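Local coordinates for protein cytochrome C' (Rhodopseudomonas palustris, PDB 1MQV) that carries a covalently bound, high-spin heme c without a sixth iron ligand and has electron transfer activity, though its exact function is not known, at residues Ile22-Met25 and Glu29-Trp32; Lys49-Leu54 and Asp80-Leu85; Lys75-Asp80 and His117-Ala122. The protein carries 3 engineered substitutions. All blocks are in the same frame, centred on the assembly; numbering follows the deposited sequence.

Contact 1 (22-25 with 29-32) closes first along the chain, where helix 4-27 gives way to the loop that leads into helix 34-50. Contacts 2 and 3 follow and cross in sequence: 49-54 pairs with 80-85, while 75-80 pairs with 117-122, and both use helix 75-95 and share Asp80. Their centres are about 10 Å apart, and both touch the heme. Contact 1 lies across the chain's centre from them, with centres about 27 Å from contact 2 and about 29 Å from contact 3. The four-helix bundle thus has a turn between helices toward one end and the heme pocket toward the other.

Contact 1: Ile22-Met25 and Glu29-Trp32; sequences IAAM and EAKW. Engineered in segment 29-32: Trp32 (natural residue Phe).
With CG set anti to its own carbonyl carbon (chi1 -79°) and the chain extended beyond it, Met25 runs alongside the backbone of Ala30 and Lys31 to reach Trp32. In that residue, an engineered replacement of the natural Phe, CG lies anti to the backbone N (chi1 161°), which turns the indole so that CE3 is the ring atom nearest the sulfur. Met25 SD lies 4.0 Å from Trp32 CE3, a Met-aromatic contact in which the sulfur lies oblique to the indole. On the way, Met25 CG passes 3.6 Å from Lys31 O, and Met25 CE also lies close to that oxygen.

The backbone closes the turn. Ala24 O takes two N-H groups: Glu29 N binds it at 2.9 Å, while Ala30 N adds a weak, bent bond at 3.2 Å. Next to them the methyls Ala24 CB and Ala30 CB touch at 3.7 Å, and Met25 CA makes a nearly straight CA-H...O contact with Ala30 O at 3.5 Å. This is the exit from helix 4-27 into the loop before helix 34-50. Met25 and Trp32 both rest on Leu102 of helix 99-120 and Val37 of helix 34-50, joining the turn to the bundle. An alanine in place of Met25 would probably leave Trp32 CE3 without its sulfur neighbour and open a gap beside the Lys31 carbonyl. Polar grip and apolar packing are therefore divided: the shared carbonyl of Ala24 ties the loop back to the helix end near the surface, while the buried thioether fills the side facing the other helices.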
loop_
_atom_site.group_PDB
_atom_site.type_symbol
_atom_site.label_atom_id
_atom_site.label_comp_id
_atom_site.label_asym_id
_atom_site.label_seq_id
_atom_site.Cartn_x
_atom_site.Cartn_y
_atom_site.Cartn_z
ATOM N N ILE A 22 -8.097 10.244 1.755
ATOM C CA ILE A 22 -9.214 9.368 1.382
ATOM C C ILE A 22 -10.033 9.043 2.639
ATOM O O ILE A 22 -11.258 9.136 2.631
ATOM C CB ILE A 22 -8.709 8.072 0.730
ATOM C CG1 ILE A 22 -8.243 8.391 -0.706
ATOM C CG2 ILE A 22 -9.853 7.016 0.667
ATOM C CD1 ILE A 22 -7.423 7.289 -1.328
ATOM N N ALA A 23 -9.361 8.704 3.727
ATOM C CA ALA A 23 -10.075 8.416 4.958
ATOM C C ALA A 23 -10.857 9.664 5.396
ATOM O O ALA A 23 -11.967 9.557 5.896
ATOM C CB ALA A 23 -9.096 7.984 6.077
ATOM N N ALA A 24 -10.286 10.847 5.225
ATOM C CA ALA A 24 -10.979 12.077 5.637
ATOM C C ALA A 24 -12.263 12.307 4.831
ATOM O O ALA A 24 -13.296 12.774 5.348
ATOM C CB ALA A 24 -10.010 13.289 5.525
ATOM N N MET A 25 -12.215 11.978 3.554
ATOM C CA MET A 25 -13.409 12.112 2.735
ATOM C C MET A 25 -14.446 11.079 3.180
ATOM O O MET A 25 -15.621 11.408 3.331
ATOM C CB MET A 25 -13.069 11.898 1.261
ATOM C CG MET A 25 -12.441 13.100 0.611
ATOM S SD MET A 25 -11.750 12.691 -0.994
ATOM C CE MET A 25 -10.398 13.953 -1.072
ATOM N N GLU A 29 -15.148 14.493 6.791
ATOM C CA GLU A 29 -14.379 15.570 7.390
ATOM C C GLU A 29 -13.569 16.376 6.379
ATOM O O GLU A 29 -12.872 17.326 6.745
ATOM C CB GLU A 29 -13.479 14.989 8.483
ATOM C CG GLU A 29 -14.235 14.014 9.369
ATOM C CD GLU A 29 -13.482 13.608 10.615
ATOM O OE1 GLU A 29 -12.240 13.487 10.554
ATOM O OE2 GLU A 29 -14.145 13.393 11.654
ATOM N N ALA A 30 -13.653 15.986 5.110
ATOM C CA ALA A 30 -12.984 16.690 4.009
ATOM C C ALA A 30 -13.891 16.482 2.829
ATOM O O ALA A 30 -14.463 15.415 2.678
ATOM C CB ALA A 30 -11.595 16.115 3.716
ATOM N N LYS A 31 -14.031 17.499 1.994
ATOM C CA LYS A 31 -14.898 17.427 0.823
ATOM C C LYS A 31 -14.238 16.592 -0.279
ATOM O O LYS A 31 -13.015 16.537 -0.376
ATOM C CB LYS A 31 -15.143 18.833 0.260
ATOM C CG LYS A 31 -15.589 19.900 1.256
ATOM C CD LYS A 31 -14.562 20.130 2.370
ATOM C CE LYS A 31 -13.140 20.341 1.846
ATOM N NZ LYS A 31 -12.121 20.035 2.905
ATOM N N TRP A 32 -15.059 15.941 -1.095
ATOM C CA TRP A 32 -14.580 15.161 -2.232
ATOM C C TRP A 32 -13.685 16.048 -3.111
ATOM O O TRP A 32 -13.987 17.236 -3.305
ATOM C CB TRP A 32 -15.781 14.700 -3.055
ATOM C CG TRP A 32 -15.431 14.297 -4.419
ATOM C CD1 TRP A 32 -15.739 14.959 -5.567
ATOM C CD2 TRP A 32 -14.768 13.090 -4.813
ATOM N NE1 TRP A 32 -15.317 14.239 -6.653
ATOM C CE2 TRP A 32 -14.712 13.088 -6.217
ATOM C CE3 TRP A 32 -14.210 12.003 -4.114
ATOM C CZ2 TRP A 32 -14.126 12.047 -6.940
ATOM C CZ3 TRP A 32 -13.627 10.963 -4.843
ATOM C CH2 TRP A 32 -13.587 11.000 -6.230
#

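Contact 2: Lys49-Leu54 and Asp80-Leu85; sequences KKLPAL and DLFAKL. With HEC (heme c), chain C.
Phe82 and Leu51 meet beside the heme of a four-helix bundle, the cytochrome c' fold, where helix 75-95 faces the 3-10 turn that follows helix 34-50. Phe82 starts from CB, which lies 4.0 Å from Pro52 CG; the proline comes in obliquely to the ring. With CG anti to the carbonyl carbon (chi1 -84°), the phenyl group is carried in between Leu51 and the porphyrin. Its CG, CD2 and CE2 lie against the methyl CBC at the end of the heme's side arm, which sits over the centre of one face, 3.4 Å above the plane. CD1 also faces CBC and comes near the pyrrole carbon C2C. Farther out, Phe82 CE1 is 3.5 Å from heme C3C, and at the tip Phe82 CZ is 3.6 Å from heme CAC.

Leu51 takes the opposite face. Its CB stands 3.8 Å from the Phe82 ring centroid, 17° off the normal, a CH-pi contact displaced toward the rim. The two side chains run roughly at right angles, and Leu51 is backed by Leu12 and Met15 of helix 4-27. The aromatic ring is thus sandwiched between a leucine and the heme, which probably limits its rotation. It also makes an edge-to-face pair with Phe78 one helical turn earlier. Neighbouring residues of helix 75-95 extend this apolar wall of the pocket: Leu81 CB meets heme CBC at 3.6 Å, and Leu85 packs against CAB and CBB. At the rim of the Phe82 ring, Leu51 CD1 closes to 3.6 Å from CE1.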
loop_
_atom_site.group_PDB
_atom_site.type_symbol
_atom_site.label_atom_id
_atom_site.label_comp_id
_atom_site.label_asym_id
_atom_site.label_seq_id
_atom_site.Cartn_x
_atom_site.Cartn_y
_atom_site.Cartn_z
ATOM N N LYS A 49 4.752 -0.883 -6.883
ATOM C CA LYS A 49 5.571 -1.432 -7.954
ATOM C C LYS A 49 7.051 -1.350 -7.569
ATOM O O LYS A 49 7.887 -2.064 -8.112
ATOM C CB LYS A 49 5.310 -0.695 -9.247
ATOM C CG LYS A 49 3.981 -1.025 -9.854
ATOM C CD LYS A 49 3.654 -0.032 -10.976
ATOM C CE LYS A 49 2.567 -0.607 -11.868
ATOM N NZ LYS A 49 2.166 0.462 -12.834
ATOM N N LYS A 50 7.349 -0.505 -6.602
ATOM C CA LYS A 50 8.724 -0.345 -6.144
ATOM C C LYS A 50 9.058 -1.295 -5.012
ATOM O O LYS A 50 10.170 -1.820 -4.955
ATOM C CB LYS A 50 8.944 1.091 -5.660
ATOM C CG LYS A 50 8.925 2.131 -6.768
ATOM C CD LYS A 50 9.177 3.512 -6.170
ATOM C CE LYS A 50 8.900 4.596 -7.213
ATOM N NZ LYS A 50 8.990 5.988 -6.675
ATOM N N LEU A 51 8.096 -1.537 -4.107
ATOM C CA LEU A 51 8.338 -2.382 -2.930
ATOM C C LEU A 51 8.851 -3.820 -3.128
ATOM O O LEU A 51 9.625 -4.300 -2.302
ATOM C CB LEU A 51 7.105 -2.347 -1.978
ATOM C CG LEU A 51 6.983 -0.933 -1.329
ATOM C CD1 LEU A 51 5.532 -0.580 -0.919
ATOM C CD2 LEU A 51 7.964 -0.823 -0.130
ATOM N N PRO A 52 8.461 -4.516 -4.232
ATOM C CA PRO A 52 8.930 -5.890 -4.457
ATOM C C PRO A 52 10.430 -6.040 -4.517
ATOM O O PRO A 52 10.945 -7.122 -4.278
ATOM C CB PRO A 52 8.304 -6.246 -5.791
ATOM C CG PRO A 52 6.956 -5.562 -5.674
ATOM C CD PRO A 52 7.374 -4.184 -5.179
ATOM N N ALA A 53 11.123 -4.956 -4.856
ATOM C CA ALA A 53 12.569 -5.027 -4.967
ATOM C C ALA A 53 13.290 -4.678 -3.653
ATOM O O ALA A 53 14.518 -4.701 -3.601
ATOM C CB ALA A 53 13.038 -4.115 -6.085
ATOM N N LEU A 54 12.543 -4.426 -2.587
ATOM C CA LEU A 54 13.177 -4.016 -1.309
ATOM C C LEU A 54 13.105 -4.935 -0.087
ATOM O O LEU A 54 13.257 -4.469 1.057
ATOM C CB LEU A 54 12.627 -2.636 -0.939
ATOM C CG LEU A 54 12.769 -1.565 -1.979
ATOM C CD1 LEU A 54 12.067 -0.289 -1.439
ATOM C CD2 LEU A 54 14.254 -1.261 -2.200
ATOM N N ASP A 80 3.268 -11.003 -4.935
ATOM C CA ASP A 80 2.017 -10.884 -5.669
ATOM C C ASP A 80 0.930 -10.044 -4.974
ATOM O O ASP A 80 0.030 -9.514 -5.648
ATOM C CB ASP A 80 1.491 -12.289 -5.994
ATOM C CG ASP A 80 2.403 -13.034 -7.000
ATOM O OD1 ASP A 80 3.431 -12.479 -7.442
ATOM O OD2 ASP A 80 2.106 -14.183 -7.373
ATOM N N LEU A 81 1.023 -9.897 -3.653
ATOM C CA LEU A 81 0.033 -9.108 -2.923
ATOM C C LEU A 81 0.365 -7.649 -3.242
ATOM O O LEU A 81 -0.513 -6.796 -3.254
ATOM C CB LEU A 81 0.101 -9.354 -1.396
ATOM C CG LEU A 81 -1.210 -9.525 -0.613
ATOM C CD1 LEU A 81 -2.261 -8.509 -1.070
ATOM C CD2 LEU A 81 -1.727 -10.946 -0.850
ATOM N N PHE A 82 1.643 -7.327 -3.457
ATOM C CA PHE A 82 1.920 -5.946 -3.807
ATOM C C PHE A 82 1.425 -5.732 -5.241
ATOM O O PHE A 82 0.932 -4.652 -5.589
ATOM C CB PHE A 82 3.405 -5.611 -3.769
ATOM C CG PHE A 82 3.898 -5.260 -2.415
ATOM C CD1 PHE A 82 3.417 -4.133 -1.751
ATOM C CD2 PHE A 82 4.917 -6.001 -1.835
ATOM C CE1 PHE A 82 3.950 -3.738 -0.534
ATOM C CE2 PHE A 82 5.456 -5.610 -0.613
ATOM C CZ PHE A 82 4.976 -4.480 0.032
ATOM N N ALA A 83 1.571 -6.751 -6.083
ATOM C CA ALA A 83 1.119 -6.606 -7.472
ATOM C C ALA A 83 -0.404 -6.449 -7.463
ATOM O O ALA A 83 -0.970 -5.715 -8.313
ATOM C CB ALA A 83 1.494 -7.801 -8.301
ATOM N N LYS A 84 -1.055 -7.152 -6.542
ATOM C CA LYS A 84 -2.518 -7.056 -6.412
ATOM C C LYS A 84 -2.916 -5.635 -6.002
ATOM O O LYS A 84 -3.810 -5.023 -6.574
ATOM C CB LYS A 84 -3.035 -8.085 -5.386
ATOM C CG LYS A 84 -4.520 -7.992 -5.061
ATOM C CD LYS A 84 -5.007 -9.214 -4.291
ATOM C CE LYS A 84 -6.474 -9.048 -3.929
ATOM N NZ LYS A 84 -6.886 -10.075 -2.984
ATOM N N LEU A 85 -2.204 -5.060 -5.043
ATOM C CA LEU A 85 -2.540 -3.717 -4.639
ATOM C C LEU A 85 -2.268 -2.725 -5.752
ATOM O O LEU A 85 -3.033 -1.795 -5.954
ATOM C CB LEU A 85 -1.759 -3.347 -3.346
ATOM C CG LEU A 85 -1.899 -1.883 -2.892
ATOM C CD1 LEU A 85 -3.397 -1.450 -2.578
ATOM C CD2 LEU A 85 -0.994 -1.772 -1.631
HETATM FE FE HEC C . 2.138 -1.869 4.798
HETATM C CHA HEC C . 4.647 -1.169 6.931
HETATM C CHB HEC C . 0.875 1.274 5.277
HETATM C CHC HEC C . 0.088 -2.254 2.133
HETATM C CHD HEC C . 3.670 -4.938 3.941
HETATM N NA HEC C . 2.667 -0.234 5.924
HETATM C C1A HEC C . 3.759 -0.177 6.736
HETATM C C2A HEC C . 3.801 1.096 7.354
HETATM C C3A HEC C . 2.696 1.839 6.922
HETATM C C4A HEC C . 2.008 0.955 6.007
HETATM C CMA HEC C . 2.174 3.206 7.235
HETATM C CAA HEC C . 4.827 1.539 8.390
HETATM C CBA HEC C . 6.012 2.163 7.688
HETATM C CGA HEC C . 6.983 2.804 8.688
HETATM O O1A HEC C . 6.934 4.030 8.826
HETATM O O2A HEC C . 7.772 2.072 9.317
HETATM N NB HEC C . 0.790 -0.765 3.938
HETATM C C1B HEC C . 0.279 0.464 4.320
HETATM C C2B HEC C . -0.921 0.866 3.553
HETATM C C3B HEC C . -1.147 -0.125 2.680
HETATM C C4B HEC C . -0.060 -1.126 2.892
HETATM C CMB HEC C . -1.726 2.175 3.818
HETATM C CAB HEC C . -2.227 -0.253 1.702
HETATM C CBB HEC C . -2.583 0.764 0.803
HETATM N NC HEC C . 1.982 -3.241 3.325
HETATM C C1C HEC C . 1.042 -3.263 2.295
HETATM C C2C HEC C . 1.119 -4.453 1.538
HETATM C C3C HEC C . 2.108 -5.263 2.031
HETATM C C4C HEC C . 2.634 -4.458 3.177
HETATM C CMC HEC C . 0.091 -4.885 0.437
HETATM C CAC HEC C . 2.567 -6.606 1.705
HETATM C CBC HEC C . 2.308 -7.114 0.349
HETATM N ND HEC C . 3.809 -2.907 5.307
HETATM C C1D HEC C . 4.250 -4.168 4.994
HETATM C C2D HEC C . 5.417 -4.564 5.810
HETATM C C3D HEC C . 5.654 -3.491 6.636
HETATM C C4D HEC C . 4.680 -2.449 6.318
HETATM C CMD HEC C . 6.269 -5.826 5.486
HETATM C CAD HEC C . 6.884 -3.406 7.659
HETATM C CBD HEC C . 8.000 -2.671 6.855
HETATM C CGD HEC C . 9.311 -2.708 7.635
HETATM O O1D HEC C . 9.219 -2.445 8.843
HETATM O O2D HEC C . 10.373 -3.002 7.052
#

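Contact 3: Lys75-Asp80 and His117-Ala122; sequences KAKFDD and HDDFRA. With HEC (heme c), chain C.
Phe78 drives an edge of its ring toward a face of Phe120 in a T-shaped stack, with the planes at 76° and the centroids 5.3 Å apart. The foremost atom, Phe78 CD1, stands 3.8 Å from Phe120 CG, nearer the rim than the centre. Phe120's other face is covered by Asp119 CB. The chain of Lys77 passes the edge of Phe120, extended throughout with CG anti to the backbone N (chi1 171°). Lys77 NZ therefore reaches Asp119 OD2 at 3.1 Å, approaching from above the carboxylate plane to make a salt bridge on the outer side of the ring pair.

In the cytochrome c' four-helix bundle these residues join the start of helix 75-95 to the end of helix 99-120, which carries the heme's attachment site. There His117 NE2 binds the iron at 2.1 Å as its axial ligand. Arg121, just past the helix end, lays one face of its guanidinium over the porphyrin, with NH1 3.4 Å from heme C1A; the same NH1 lies over a face of the His117 imidazole. Phe78 CE1 also reaches heme CAC at 3.8 Å.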
loop_
_atom_site.group_PDB
_atom_site.type_symbol
_atom_site.label_atom_id
_atom_site.label_comp_id
_atom_site.label_asym_id
_atom_site.label_seq_id
_atom_site.Cartn_x
_atom_site.Cartn_y
_atom_site.Cartn_z
ATOM N N LYS A 75 7.558 -16.009 -0.353
ATOM C CA LYS A 75 7.888 -14.798 -1.093
ATOM C C LYS A 75 7.047 -14.535 -2.317
ATOM O O LYS A 75 6.729 -13.390 -2.572
ATOM C CB LYS A 75 9.372 -14.751 -1.484
ATOM C CG LYS A 75 9.858 -13.324 -1.868
ATOM C CD LYS A 75 9.891 -12.401 -0.645
ATOM C CE LYS A 75 10.295 -10.953 -1.007
ATOM N NZ LYS A 75 11.347 -10.848 -2.053
ATOM N N ALA A 76 6.692 -15.580 -3.068
ATOM C CA ALA A 76 5.879 -15.375 -4.277
ATOM C C ALA A 76 4.534 -14.760 -3.898
ATOM O O ALA A 76 4.054 -13.834 -4.555
ATOM C CB ALA A 76 5.654 -16.696 -4.993
ATOM N N LYS A 77 3.929 -15.279 -2.837
ATOM C CA LYS A 77 2.661 -14.754 -2.358
ATOM C C LYS A 77 2.808 -13.317 -1.904
ATOM O O LYS A 77 1.963 -12.482 -2.224
ATOM C CB LYS A 77 2.128 -15.624 -1.212
ATOM C CG LYS A 77 0.901 -15.060 -0.473
ATOM C CD LYS A 77 0.537 -15.953 0.709
ATOM C CE LYS A 77 -0.569 -15.352 1.559
ATOM N NZ LYS A 77 -0.744 -16.147 2.811
ATOM N N PHE A 78 3.881 -13.019 -1.157
ATOM C CA PHE A 78 4.110 -11.662 -0.661
ATOM C C PHE A 78 4.264 -10.711 -1.850
ATOM O O PHE A 78 3.563 -9.687 -1.893
ATOM C CB PHE A 78 5.362 -11.671 0.261
ATOM C CG PHE A 78 5.834 -10.307 0.699
ATOM C CD1 PHE A 78 5.256 -9.678 1.813
ATOM C CD2 PHE A 78 6.918 -9.711 0.073
ATOM C CE1 PHE A 78 5.777 -8.474 2.296
ATOM C CE2 PHE A 78 7.450 -8.500 0.556
ATOM C CZ PHE A 78 6.874 -7.889 1.673
ATOM N N ASP A 79 5.145 -11.042 -2.821
ATOM C CA ASP A 79 5.365 -10.205 -4.004
ATOM C C ASP A 79 4.057 -9.949 -4.766
ATOM O O ASP A 79 3.775 -8.838 -5.203
ATOM C CB ASP A 79 6.315 -10.870 -5.006
ATOM C CG ASP A 79 7.745 -10.935 -4.518
ATOM O OD1 ASP A 79 8.086 -10.275 -3.508
ATOM O OD2 ASP A 79 8.529 -11.633 -5.175
ATOM N N ASP A 80 3.268 -11.003 -4.935
ATOM C CA ASP A 80 2.017 -10.884 -5.669
ATOM C C ASP A 80 0.930 -10.044 -4.974
ATOM O O ASP A 80 0.030 -9.514 -5.648
ATOM C CB ASP A 80 1.491 -12.289 -5.994
ATOM C CG ASP A 80 2.403 -13.034 -7.000
ATOM O OD1 ASP A 80 3.431 -12.479 -7.442
ATOM O OD2 ASP A 80 2.106 -14.183 -7.373
ATOM N N HIS A 117 -0.614 -7.156 6.010
ATOM C CA HIS A 117 -0.166 -6.923 7.389
ATOM C C HIS A 117 -0.472 -8.110 8.294
ATOM O O HIS A 117 0.360 -8.506 9.090
ATOM C CB HIS A 117 -0.773 -5.617 7.948
ATOM C CG HIS A 117 -0.317 -4.390 7.215
ATOM N ND1 HIS A 117 -0.986 -3.190 7.273
ATOM C CD2 HIS A 117 0.755 -4.180 6.413
ATOM C CE1 HIS A 117 -0.350 -2.290 6.544
ATOM N NE2 HIS A 117 0.719 -2.872 6.003
ATOM N N ASP A 118 -1.634 -8.730 8.150
ATOM C CA ASP A 118 -1.923 -9.842 9.032
ATOM C C ASP A 118 -0.967 -11.019 8.914
ATOM O O ASP A 118 -0.816 -11.744 9.891
ATOM C CB ASP A 118 -3.363 -10.320 8.864
ATOM C CG ASP A 118 -4.382 -9.289 9.340
ATOM O OD1 ASP A 118 -4.057 -8.431 10.178
ATOM O OD2 ASP A 118 -5.537 -9.345 8.879
ATOM N N ASP A 119 -0.318 -11.210 7.757
ATOM C CA ASP A 119 0.615 -12.303 7.600
ATOM C C ASP A 119 2.080 -11.937 7.668
ATOM O O ASP A 119 2.905 -12.745 8.115
ATOM C CB ASP A 119 0.432 -13.022 6.249
ATOM C CG ASP A 119 -0.797 -13.962 6.206
ATOM O OD1 ASP A 119 -1.136 -14.546 7.246
ATOM O OD2 ASP A 119 -1.418 -14.121 5.121
ATOM N N PHE A 120 2.408 -10.712 7.292
ATOM C CA PHE A 120 3.819 -10.351 7.125
ATOM C C PHE A 120 4.366 -9.140 7.870
ATOM O O PHE A 120 5.529 -8.792 7.646
ATOM C CB PHE A 120 4.027 -10.143 5.622
ATOM C CG PHE A 120 3.640 -11.347 4.791
ATOM C CD1 PHE A 120 4.372 -12.516 4.867
ATOM C CD2 PHE A 120 2.546 -11.304 3.912
ATOM C CE1 PHE A 120 4.045 -13.649 4.081
ATOM C CE2 PHE A 120 2.220 -12.424 3.129
ATOM C CZ PHE A 120 2.972 -13.598 3.211
ATOM N N ARG A 121 3.548 -8.516 8.718
ATOM C CA ARG A 121 3.961 -7.344 9.488
ATOM C C ARG A 121 3.789 -7.585 10.983
ATOM O O ARG A 121 2.823 -8.178 11.409
ATOM C CB ARG A 121 3.144 -6.120 9.074
ATOM C CG ARG A 121 3.610 -4.799 9.702
ATOM C CD ARG A 121 2.522 -3.719 9.518
ATOM N NE ARG A 121 2.906 -2.468 10.144
ATOM C CZ ARG A 121 2.368 -1.295 9.842
ATOM N NH1 ARG A 121 1.425 -1.233 8.916
ATOM N NH2 ARG A 121 2.765 -0.187 10.462
ATOM N N ALA A 122 4.752 -7.154 11.783
ATOM C CA ALA A 122 4.618 -7.322 13.222
ATOM C C ALA A 122 3.423 -6.504 13.757
ATOM O O ALA A 122 3.114 -5.414 13.257
ATOM C CB ALA A 122 5.928 -6.898 13.918
HETATM FE FE HEC C . 2.138 -1.869 4.798
HETATM C CHA HEC C . 4.647 -1.169 6.931
HETATM C CHB HEC C . 0.875 1.274 5.277
HETATM C CHC HEC C . 0.088 -2.254 2.133
HETATM C CHD HEC C . 3.670 -4.938 3.941
HETATM N NA HEC C . 2.667 -0.234 5.924
HETATM C C1A HEC C . 3.759 -0.177 6.736
HETATM C C2A HEC C . 3.801 1.096 7.354
HETATM C C3A HEC C . 2.696 1.839 6.922
HETATM C C4A HEC C . 2.008 0.955 6.007
HETATM C CMA HEC C . 2.174 3.206 7.235
HETATM C CAA HEC C . 4.827 1.539 8.390
HETATM C CBA HEC C . 6.012 2.163 7.688
HETATM C CGA HEC C . 6.983 2.804 8.688
HETATM O O1A HEC C . 6.934 4.030 8.826
HETATM O O2A HEC C . 7.772 2.072 9.317
HETATM N NB HEC C . 0.790 -0.765 3.938
HETATM C C1B HEC C . 0.279 0.464 4.320
HETATM C C2B HEC C . -0.921 0.866 3.553
HETATM C C3B HEC C . -1.147 -0.125 2.680
HETATM C C4B HEC C . -0.060 -1.126 2.892
HETATM C CMB HEC C . -1.726 2.175 3.818
HETATM C CAB HEC C . -2.227 -0.253 1.702
HETATM C CBB HEC C . -2.583 0.764 0.803
HETATM N NC HEC C . 1.982 -3.241 3.325
HETATM C C1C HEC C . 1.042 -3.263 2.295
HETATM C C2C HEC C . 1.119 -4.453 1.538
HETATM C C3C HEC C . 2.108 -5.263 2.031
HETATM C C4C HEC C . 2.634 -4.458 3.177
HETATM C CMC HEC C . 0.091 -4.885 0.437
HETATM C CAC HEC C . 2.567 -6.606 1.705
HETATM C CBC HEC C . 2.308 -7.114 0.349
HETATM N ND HEC C . 3.809 -2.907 5.307
HETATM C C1D HEC C . 4.250 -4.168 4.994
HETATM C C2D HEC C . 5.417 -4.564 5.810
HETATM C C3D HEC C . 5.654 -3.491 6.636
HETATM C C4D HEC C . 4.680 -2.449 6.318
HETATM C CMD HEC C . 6.269 -5.826 5.486
HETATM C CAD HEC C . 6.884 -3.406 7.659
HETATM C CBD HEC C . 8.000 -2.671 6.855
HETATM C CGD HEC C . 9.311 -2.708 7.635
HETATM O O1D HEC C . 9.219 -2.445 8.843
HETATM O O2D HEC C . 10.373 -3.002 7.052
HETATM O O HOH W 1 -2.919 -15.613 3.755
#